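Local coordinates for Mlr3007 protein (Mesorhizobium loti, PDB 3QQM) that probably transfers amino groups between branched-chain amino acids and 2-oxoglutarate as a pyridoxal-phosphate-dependent class-IV aminotransferase, at residues F16-T21 / A45-A50; I100-R105 / S130-T135; R107-N112 / A143-E148. All blocks are in the same frame, centred on the assembly; numbering follows the deposited sequence.

Interaction 1 of 3, residues F16-T21 / A45-A50. With EDO (1,2-ethanediol), chain Q.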
loop_
_atom_site.group_PDB
_atom_site.type_symbol
_atom_site.label_atom_id
_atom_site.label_comp_id
_atom_site.label_asym_id
_atom_site.label_seq_id
_atom_site.Cartn_x
_atom_site.Cartn_y
_atom_site.Cartn_z
ATOM N N PHE A 16 -10.654 -8.403 -11.801
ATOM C CA PHE A 16 -10.027 -7.295 -11.081
ATOM C C PHE A 16 -9.115 -6.451 -11.986
ATOM O O PHE A 16 -8.840 -6.819 -13.107
ATOM C CB PHE A 16 -9.242 -7.828 -9.897
ATOM C CG PHE A 16 -8.179 -8.766 -10.282
ATOM C CD1 PHE A 16 -6.930 -8.294 -10.659
ATOM C CD2 PHE A 16 -8.423 -10.143 -10.297
ATOM C CE1 PHE A 16 -5.948 -9.168 -11.044
ATOM C CE2 PHE A 16 -7.435 -11.029 -10.668
ATOM C CZ PHE A 16 -6.199 -10.557 -11.034
ATOM N N GLU A 17 -8.676 -5.320 -11.461
ATOM C CA GLU A 17 -7.794 -4.422 -12.150
ATOM C C GLU A 17 -6.553 -4.239 -11.311
ATOM O O GLU A 17 -6.580 -4.468 -10.106
ATOM C CB GLU A 17 -8.453 -3.047 -12.347
ATOM C CG GLU A 17 -9.730 -3.108 -13.154
ATOM C CD GLU A 17 -10.423 -1.759 -13.327
ATOM O OE1 GLU A 17 -9.831 -0.716 -13.016
ATOM O OE2 GLU A 17 -11.565 -1.754 -13.805
ATOM N N LEU A 18 -5.449 -3.891 -11.957
ATOM C CA LEU A 18 -4.210 -3.596 -11.245
ATOM C C LEU A 18 -4.246 -2.112 -10.934
ATOM O O LEU A 18 -4.698 -1.310 -11.752
ATOM C CB LEU A 18 -2.977 -3.961 -12.072
ATOM C CG LEU A 18 -2.828 -5.472 -12.247
ATOM C CD1 LEU A 18 -1.743 -5.827 -13.258
ATOM C CD2 LEU A 18 -2.550 -6.139 -10.871
ATOM N N ILE A 19 -3.749 -1.759 -9.763
ATOM C CA ILE A 19 -3.768 -0.399 -9.281
ATOM C C ILE A 19 -2.410 0.087 -8.755
ATOM O O ILE A 19 -1.623 -0.681 -8.178
ATOM C CB ILE A 19 -4.801 -0.314 -8.112
ATOM C CG1 ILE A 19 -6.203 -0.702 -8.598
ATOM C CG2 ILE A 19 -4.842 1.078 -7.475
ATOM C CD1 ILE A 19 -6.725 0.208 -9.689
ATOM N N GLU A 20 -2.144 1.367 -8.970
ATOM C CA GLU A 20 -0.934 2.044 -8.459
ATOM C C GLU A 20 -1.380 3.424 -7.989
ATOM O O GLU A 20 -2.063 4.146 -8.727
ATOM C CB GLU A 20 0.175 2.176 -9.513
ATOM C CG GLU A 20 0.817 0.871 -9.933
ATOM C CD GLU A 20 1.639 0.218 -8.823
ATOM O OE1 GLU A 20 2.136 0.954 -7.912
ATOM O OE2 GLU A 20 1.810 -1.022 -8.868
ATOM N N THR A 21 -1.003 3.765 -6.752
ATOM C CA THR A 21 -1.335 5.031 -6.152
ATOM C C THR A 21 -0.019 5.700 -5.811
ATOM O O THR A 21 0.744 5.217 -4.963
ATOM C CB THR A 21 -2.216 4.841 -4.912
ATOM O OG1 THR A 21 -3.398 4.142 -5.296
ATOM C CG2 THR A 21 -2.592 6.185 -4.288
ATOM N N ALA A 45 2.408 -8.738 -16.416
ATOM C CA ALA A 45 3.057 -9.823 -17.086
ATOM C C ALA A 45 2.728 -11.167 -16.413
ATOM O O ALA A 45 2.425 -12.121 -17.096
ATOM C CB ALA A 45 4.560 -9.600 -17.128
ATOM N N GLU A 46 2.784 -11.238 -15.088
ATOM C CA GLU A 46 2.490 -12.505 -14.397
ATOM C C GLU A 46 1.027 -12.924 -14.416
ATOM O O GLU A 46 0.717 -14.125 -14.369
ATOM C CB GLU A 46 2.848 -12.419 -12.926
ATOM C CG GLU A 46 4.258 -12.172 -12.601
ATOM C CD GLU A 46 4.451 -11.994 -11.095
ATOM O OE1 GLU A 46 3.993 -12.902 -10.311
ATOM O OE2 GLU A 46 5.071 -10.953 -10.717
ATOM N N LEU A 47 0.139 -11.943 -14.426
ATOM C CA LEU A 47 -1.293 -12.207 -14.348
ATOM C C LEU A 47 -2.020 -12.293 -15.683
ATOM O O LEU A 47 -3.199 -12.592 -15.709
ATOM C CB LEU A 47 -1.955 -11.153 -13.433
ATOM C CG LEU A 47 -1.493 -11.205 -11.979
ATOM C CD1 LEU A 47 -2.080 -10.060 -11.176
ATOM C CD2 LEU A 47 -1.848 -12.569 -11.322
ATOM N N GLY A 48 -1.323 -12.012 -16.777
ATOM C CA GLY A 48 -1.908 -12.077 -18.111
ATOM C C GLY A 48 -2.646 -10.825 -18.538
ATOM O O GLY A 48 -3.583 -10.891 -19.297
ATOM N N PHE A 49 -2.258 -9.683 -18.024
ATOM C CA PHE A 49 -2.905 -8.423 -18.416
ATOM C C PHE A 49 -2.255 -7.801 -19.663
ATOM O O PHE A 49 -1.039 -7.741 -19.755
ATOM C CB PHE A 49 -2.841 -7.415 -17.268
ATOM C CG PHE A 49 -3.917 -7.567 -16.264
ATOM C CD1 PHE A 49 -4.127 -8.774 -15.617
ATOM C CD2 PHE A 49 -4.680 -6.476 -15.900
ATOM C CE1 PHE A 49 -5.137 -8.908 -14.667
ATOM C CE2 PHE A 49 -5.680 -6.589 -14.942
ATOM C CZ PHE A 49 -5.908 -7.806 -14.317
ATOM N N ALA A 50 -3.056 -7.364 -20.627
ATOM C CA ALA A 50 -2.486 -6.663 -21.785
ATOM C C ALA A 50 -2.006 -5.363 -21.160
ATOM O O ALA A 50 -2.676 -4.823 -20.282
ATOM C CB ALA A 50 -3.526 -6.411 -22.874
HETATM C C1 EDO Q . -9.990 0.379 -17.054
HETATM O O1 EDO Q . -11.259 0.175 -16.434
HETATM C C2 EDO Q . -8.926 0.780 -16.026
HETATM O O2 EDO Q . -9.447 1.556 -14.946
#
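The Phe16 ring reaches Phe49 from a side chain whose CG sits between its own backbone N and carbonyl carbon (chi1 60°). Phe49 points its CB toward the strand, and its CG lies anti to its carbonyl carbon (chi1 -84°). The two rings are inclined at 30° and offset. Their centroids lie 5.5 Å from each other, with little overlap. The closest side-chain atoms are Phe16 CE1 and Phe49 CZ, 3.5 Å apart. The carbonyl O of Phe16 sits at the edge of the Phe49 ring, 3.3 Å from CZ of Phe49. Leu18 covers one face of this ring. Its CD1 makes a CH-pi contact over the face, 4.2 Å from the centroid of the Phe49 ring. The other methyl, Leu18 CD2, touches Leu47 CD1 at 4.0 Å. The same Leu47 CD1 meets the Phe16 ring at its edge. Glu17 points away from Phe49. Its OE1 accepts a hydrogen bond from O2 of 1,2-ethanediol at 3.0 Å. The diol probably comes from the crystallisation liquor. Leu40 and Ala44 of helix 33-47 also touch Leu18. The arrangement is apolar helix-on-sheet packing: the end of helix 33-47 and the residues after it close over the start of strand 17-25 in an antiparallel sheet.

Interaction 2 of 3, residues I100-R105 / S130-T135; sequences ILRLAR and SEYLVT
The Tyr132 ring has Arg102 CB over one face and the carbonyl O of Leu103 at its edge, in plane. Arg102 CB stands 3.8 Å from the ring centroid, a CH-pi contact placed toward the rim. The Arg102 chain bends at chi2 and chi3. Its guanidinium has Tyr132 CE1 over one face, with the two planes 44° apart. Tyr132 OH gives a hydrogen bond to Leu103 O at 2.7 Å. The hydroxyl lies above the carbonyl plane, 40° out of it. Glu131 holds the next part of the backbone. Its OE1 takes the N-H of Arg105 on the syn lone pair, at 3.0 Å and nearly straight. Glu131 OE2 accepts from Thr106 OG1 and lies 3.4 Å from Ala104 CB. In the conformer modelled here, Arg105 NH1 lies 4.1 Å from Glu131 OE1, too far for a salt bridge, and its placement is doubtful. A leucine in place of Tyr132 would probably leave Leu103 O without its hydroxyl partner and Arg102 CB without an aromatic face. The contact lies at the surface. It joins the loop after helix 123-130 to the end of strand 99-103. Val140 of the adjacent strand 139-143 touches both Ala104 and Tyr132.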
loop_
_atom_site.group_PDB
_atom_site.type_symbol
_atom_site.label_atom_id
_atom_site.label_comp_id
_atom_site.label_asym_id
_atom_site.label_seq_id
_atom_site.Cartn_x
_atom_site.Cartn_y
_atom_site.Cartn_z
ATOM N N ILE A 100 -3.879 6.167 14.917
ATOM C CA ILE A 100 -4.274 5.158 15.874
ATOM C C ILE A 100 -4.547 3.879 15.110
ATOM O O ILE A 100 -5.280 3.897 14.117
ATOM C CB ILE A 100 -5.574 5.542 16.616
ATOM C CG1 ILE A 100 -5.440 6.900 17.322
ATOM C CG2 ILE A 100 -5.953 4.449 17.627
ATOM C CD1 ILE A 100 -6.721 7.343 18.013
ATOM N N LEU A 101 -3.959 2.773 15.564
ATOM C CA LEU A 101 -4.155 1.477 14.913
ATOM C C LEU A 101 -4.941 0.550 15.787
ATOM O O LEU A 101 -4.818 0.608 17.006
ATOM C CB LEU A 101 -2.805 0.800 14.638
ATOM C CG LEU A 101 -1.793 1.628 13.886
ATOM C CD1 LEU A 101 -0.505 0.856 13.756
ATOM C CD2 LEU A 101 -2.333 2.011 12.526
ATOM N N ARG A 102 -5.713 -0.330 15.149
ATOM C CA ARG A 102 -6.480 -1.369 15.827
ATOM C C ARG A 102 -6.339 -2.663 14.999
ATOM O O ARG A 102 -6.057 -2.615 13.782
ATOM C CB ARG A 102 -7.963 -1.015 15.942
ATOM C CG ARG A 102 -8.269 0.314 16.592
ATOM C CD ARG A 102 -7.972 0.330 18.035
ATOM N NE ARG A 102 -8.953 -0.470 18.772
ATOM C CZ ARG A 102 -10.060 0.018 19.342
ATOM N NH1 ARG A 102 -10.360 1.319 19.278
ATOM N NH2 ARG A 102 -10.870 -0.807 19.975
ATOM N N LEU A 103 -6.564 -3.802 15.649
ATOM C CA LEU A 103 -6.476 -5.103 15.003
ATOM C C LEU A 103 -7.832 -5.591 14.537
ATOM O O LEU A 103 -8.795 -5.664 15.320
ATOM C CB LEU A 103 -5.917 -6.136 15.971
ATOM C CG LEU A 103 -5.776 -7.582 15.484
ATOM C CD1 LEU A 103 -4.741 -7.695 14.377
ATOM C CD2 LEU A 103 -5.404 -8.474 16.671
ATOM N N ALA A 104 -7.912 -5.925 13.261
ATOM C CA ALA A 104 -9.136 -6.452 12.714
ATOM C C ALA A 104 -9.233 -7.918 13.057
ATOM O O ALA A 104 -8.216 -8.575 13.247
ATOM C CB ALA A 104 -9.156 -6.313 11.178
ATOM N N ARG A 105 -10.460 -8.417 13.150
ATOM C CA ARG A 105 -10.694 -9.845 13.387
ATOM C C ARG A 105 -10.574 -10.516 12.028
ATOM O O ARG A 105 -10.300 -11.692 11.933
ATOM C CB ARG A 105 -12.073 -10.154 14.011
ATOM C CG ARG A 105 -13.254 -9.955 13.082
ATOM C CD ARG A 105 -14.548 -10.529 13.661
ATOM N NE ARG A 105 -14.994 -9.868 14.884
ATOM C CZ ARG A 105 -15.780 -8.791 14.902
ATOM N NH1 ARG A 105 -16.177 -8.229 13.757
ATOM N NH2 ARG A 105 -16.147 -8.257 16.068
ATOM N N SER A 130 -14.197 -1.739 7.599
ATOM C CA SER A 130 -15.552 -1.520 8.081
ATOM C C SER A 130 -15.757 -1.931 9.560
ATOM O O SER A 130 -16.757 -1.593 10.155
ATOM C CB SER A 130 -16.561 -2.263 7.196
ATOM O OG SER A 130 -16.533 -3.653 7.478
ATOM N N GLU A 131 -14.807 -2.651 10.141
ATOM C CA GLU A 131 -14.919 -3.062 11.528
ATOM C C GLU A 131 -14.785 -1.916 12.524
ATOM O O GLU A 131 -15.249 -2.043 13.648
ATOM C CB GLU A 131 -13.836 -4.080 11.888
ATOM C CG GLU A 131 -13.889 -5.357 11.090
ATOM C CD GLU A 131 -12.884 -6.390 11.577
ATOM O OE1 GLU A 131 -12.611 -6.418 12.797
ATOM O OE2 GLU A 131 -12.395 -7.191 10.749
ATOM N N TYR A 132 -14.119 -0.832 12.118
ATOM C CA TYR A 132 -13.882 0.299 12.987
ATOM C C TYR A 132 -14.210 1.644 12.354
ATOM O O TYR A 132 -14.005 1.838 11.159
ATOM C CB TYR A 132 -12.407 0.336 13.373
ATOM C CG TYR A 132 -11.935 -0.850 14.163
ATOM C CD1 TYR A 132 -12.251 -0.973 15.485
ATOM C CD2 TYR A 132 -11.119 -1.818 13.597
ATOM C CE1 TYR A 132 -11.827 -2.043 16.224
ATOM C CE2 TYR A 132 -10.690 -2.894 14.338
ATOM C CZ TYR A 132 -11.048 -2.989 15.656
ATOM O OH TYR A 132 -10.632 -4.042 16.419
ATOM N N LEU A 133 -14.667 2.582 13.186
ATOM C CA LEU A 133 -14.962 3.944 12.753
ATOM C C LEU A 133 -13.649 4.700 12.638
ATOM O O LEU A 133 -12.661 4.328 13.282
ATOM C CB LEU A 133 -15.850 4.642 13.756
ATOM C CG LEU A 133 -17.256 4.067 13.918
ATOM C CD1 LEU A 133 -17.936 4.576 15.191
ATOM C CD2 LEU A 133 -18.090 4.370 12.682
ATOM N N VAL A 134 -13.646 5.792 11.859
ATOM C CA VAL A 134 -12.429 6.594 11.667
ATOM C C VAL A 134 -11.907 7.073 13.021
ATOM O O VAL A 134 -10.701 7.107 13.228
ATOM C CB VAL A 134 -12.641 7.837 10.731
ATOM C CG1 VAL A 134 -11.260 8.483 10.377
ATOM C CG2 VAL A 134 -13.356 7.444 9.443
ATOM N N THR A 135 -12.826 7.381 13.952
ATOM C CA THR A 135 -12.460 7.847 15.303
ATOM C C THR A 135 -11.899 6.745 16.202
ATOM O O THR A 135 -11.371 7.034 17.279
ATOM C CB THR A 135 -13.660 8.433 16.045
ATOM O OG1 THR A 135 -14.641 7.401 16.256
ATOM C CG2 THR A 135 -14.272 9.613 15.263
#

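Interaction 3 of 3, residues R107-N112 / A143-E148; sequences RLDSQN and ANERGE
Ser110 and Glu145 pair between two type I beta turns, Asp109 to Asn112 and Asn144 to Gly147. Ser110 N donates to Glu145 OE1 at 3.0 Å, on the syn side of the carboxylate. Ser110 OG also lies 2.5 Å from Glu145 OE2, too short to be taken at face value. Both carboxylate oxygens thus appear to face Ser110. CG of Glu145 sits between its backbone N and carbonyl carbon (chi1 68°), and the chain bends at chi2, which turns CD toward Ser110. Arg146 is a second partner of this carboxylate: its NH1 makes a salt bridge to Glu145 OE2 at 2.8 Å. This positive charge probably offsets some of the repulsion from Asp109, whose OD1 lies 4.1 Å from Glu145 OE2. Arg146 NH2 also donates a weak hydrogen bond to Ser110 OG.

Each turn has an Asx turn at its start. Asp109 OD1 accepts from Gln111 N. Asn144 OD1 accepts from the N-H groups of Arg146 and Glu148, which come from opposite faces of its amide plane. Asn144 ND2 donates to Glu148 OE1 and to Cys173 O, which fixes the rotation of the amide. Nearer the sheet, the Leu108 side chain packs on Leu115 and on Cys150 of strand 149-152. In the conformer modelled here, Ala143 CB lies over one face of the Arg107 guanidinium, a placement that is less certain. The backbone beside it is firmer: Leu108 N donates to Ala143 O at 3.0 Å.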
loop_
_atom_site.group_PDB
_atom_site.type_symbol
_atom_site.label_atom_id
_atom_site.label_comp_id
_atom_site.label_asym_id
_atom_site.label_seq_id
_atom_site.Cartn_x
_atom_site.Cartn_y
_atom_site.Cartn_z
ATOM N N ARG A 107 -9.046 -11.948 9.039
ATOM C CA ARG A 107 -7.716 -12.534 8.820
ATOM C C ARG A 107 -7.382 -12.789 7.342
ATOM O O ARG A 107 -8.245 -13.060 6.541
ATOM C CB ARG A 107 -7.584 -13.827 9.612
ATOM C CG ARG A 107 -7.686 -13.608 11.109
ATOM C CD ARG A 107 -6.623 -12.612 11.579
ATOM N NE ARG A 107 -6.796 -12.203 12.973
ATOM C CZ ARG A 107 -6.228 -12.823 13.991
ATOM N NH1 ARG A 107 -5.451 -13.881 13.771
ATOM N NH2 ARG A 107 -6.440 -12.393 15.225
ATOM N N LEU A 108 -6.099 -12.679 7.023
ATOM C CA LEU A 108 -5.587 -12.926 5.703
ATOM C C LEU A 108 -5.084 -14.372 5.677
ATOM O O LEU A 108 -4.712 -14.954 6.717
ATOM C CB LEU A 108 -4.419 -11.986 5.358
ATOM C CG LEU A 108 -4.732 -10.481 5.232
ATOM C CD1 LEU A 108 -3.479 -9.671 5.042
ATOM C CD2 LEU A 108 -5.668 -10.259 4.113
ATOM N N ASP A 109 -5.093 -14.947 4.479
ATOM C CA ASP A 109 -4.627 -16.289 4.243
ATOM C C ASP A 109 -3.240 -16.202 3.587
ATOM O O ASP A 109 -3.105 -15.750 2.444
ATOM C CB ASP A 109 -5.625 -17.024 3.343
ATOM C CG ASP A 109 -5.158 -18.429 2.967
ATOM O OD1 ASP A 109 -4.004 -18.781 3.301
ATOM O OD2 ASP A 109 -5.929 -19.160 2.294
ATOM N N SER A 110 -2.219 -16.682 4.283
ATOM C CA SER A 110 -0.846 -16.597 3.775
ATOM C C SER A 110 -0.631 -17.291 2.441
ATOM O O SER A 110 0.350 -17.005 1.771
ATOM C CB SER A 110 0.154 -17.158 4.789
ATOM O OG SER A 110 0.066 -18.563 4.868
ATOM N N GLN A 111 -1.523 -18.218 2.072
ATOM C CA GLN A 111 -1.411 -18.950 0.815
ATOM C C GLN A 111 -2.093 -18.227 -0.367
ATOM O O GLN A 111 -1.996 -18.668 -1.520
ATOM C CB GLN A 111 -1.977 -20.376 0.981
ATOM C CG GLN A 111 -1.283 -21.175 2.113
ATOM C CD GLN A 111 0.255 -21.197 1.947
ATOM O OE1 GLN A 111 0.784 -21.539 0.873
ATOM N NE2 GLN A 111 0.972 -20.799 3.008
ATOM N N ASN A 112 -2.781 -17.130 -0.086
ATOM C CA ASN A 112 -3.460 -16.365 -1.131
ATOM C C ASN A 112 -2.385 -15.580 -1.920
ATOM O O ASN A 112 -1.879 -14.593 -1.448
ATOM C CB ASN A 112 -4.507 -15.461 -0.497
ATOM C CG ASN A 112 -5.241 -14.634 -1.502
ATOM O OD1 ASN A 112 -4.869 -14.587 -2.684
ATOM N ND2 ASN A 112 -6.290 -13.961 -1.051
ATOM N N ALA A 143 -3.894 -9.663 10.527
ATOM C CA ALA A 143 -2.947 -10.739 10.799
ATOM C C ALA A 143 -3.356 -11.948 9.961
ATOM O O ALA A 143 -4.414 -11.958 9.406
ATOM C CB ALA A 143 -2.933 -11.101 12.294
ATOM N N ASN A 144 -2.494 -12.956 9.871
ATOM C CA ASN A 144 -2.776 -14.159 9.091
ATOM C C ASN A 144 -3.205 -15.331 9.977
ATOM O O ASN A 144 -3.416 -15.150 11.167
ATOM C CB ASN A 144 -1.562 -14.528 8.237
ATOM C CG ASN A 144 -0.341 -14.938 9.070
ATOM O OD1 ASN A 144 -0.445 -15.229 10.284
ATOM N ND2 ASN A 144 0.824 -14.984 8.411
ATOM N N GLU A 145 -3.294 -16.541 9.399
ATOM C CA GLU A 145 -3.761 -17.745 10.156
ATOM C C GLU A 145 -2.865 -18.172 11.304
ATOM O O GLU A 145 -3.237 -19.015 12.091
ATOM C CB GLU A 145 -4.056 -18.957 9.228
ATOM C CG GLU A 145 -2.884 -19.635 8.507
ATOM C CD GLU A 145 -2.289 -18.855 7.299
ATOM O OE1 GLU A 145 -2.554 -17.639 7.119
ATOM O OE2 GLU A 145 -1.548 -19.481 6.527
ATOM N N ARG A 146 -1.669 -17.601 11.373
ATOM C CA ARG A 146 -0.704 -17.889 12.449
ATOM C C ARG A 146 -0.545 -16.693 13.402
ATOM O O ARG A 146 0.366 -16.649 14.217
ATOM C CB ARG A 146 0.623 -18.348 11.846
ATOM C CG ARG A 146 0.472 -19.732 11.186
ATOM C CD ARG A 146 1.740 -20.272 10.580
ATOM N NE ARG A 146 2.193 -19.412 9.500
ATOM C CZ ARG A 146 1.747 -19.464 8.242
ATOM N NH1 ARG A 146 0.801 -20.326 7.880
ATOM N NH2 ARG A 146 2.231 -18.620 7.340
ATOM N N GLY A 147 -1.493 -15.754 13.316
ATOM C CA GLY A 147 -1.520 -14.567 14.180
ATOM C C GLY A 147 -0.368 -13.601 14.006
ATOM O O GLY A 147 -0.054 -12.834 14.916
ATOM N N GLU A 148 0.255 -13.645 12.839
ATOM C CA GLU A 148 1.366 -12.789 12.508
ATOM C C GLU A 148 0.812 -11.576 11.792
ATOM O O GLU A 148 0.011 -11.699 10.875
ATOM C CB GLU A 148 2.356 -13.561 11.616
ATOM C CG GLU A 148 2.914 -14.819 12.333
ATOM C CD GLU A 148 3.542 -15.863 11.419
ATOM O OE1 GLU A 148 3.397 -15.794 10.165
ATOM O OE2 GLU A 148 4.155 -16.789 11.994
#

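How the interactions relate
Interaction 1 is buried and apolar. Interaction 2 lies at the surface, and interaction 3 is partly buried. Interaction 1 joins the end of helix 33-47 to strand 17-25 of the antiparallel sheet, and its centre lies 29 Å from that of interaction 2, on the opposite side of the chain's centre. Interactions 2 and 3 lie around neighbouring strands 99-103 and 139-143 of the mixed sheet, largely through the loops next to them. Their segments alternate along the chain and adjoin in sequence, yet their centres are 18 Å apart. The chemistry follows the place. Rings and leucines meet in the first. The second combines an aromatic face with two hydrogen bonds to backbone. The third relies on charged and polar groups between turns.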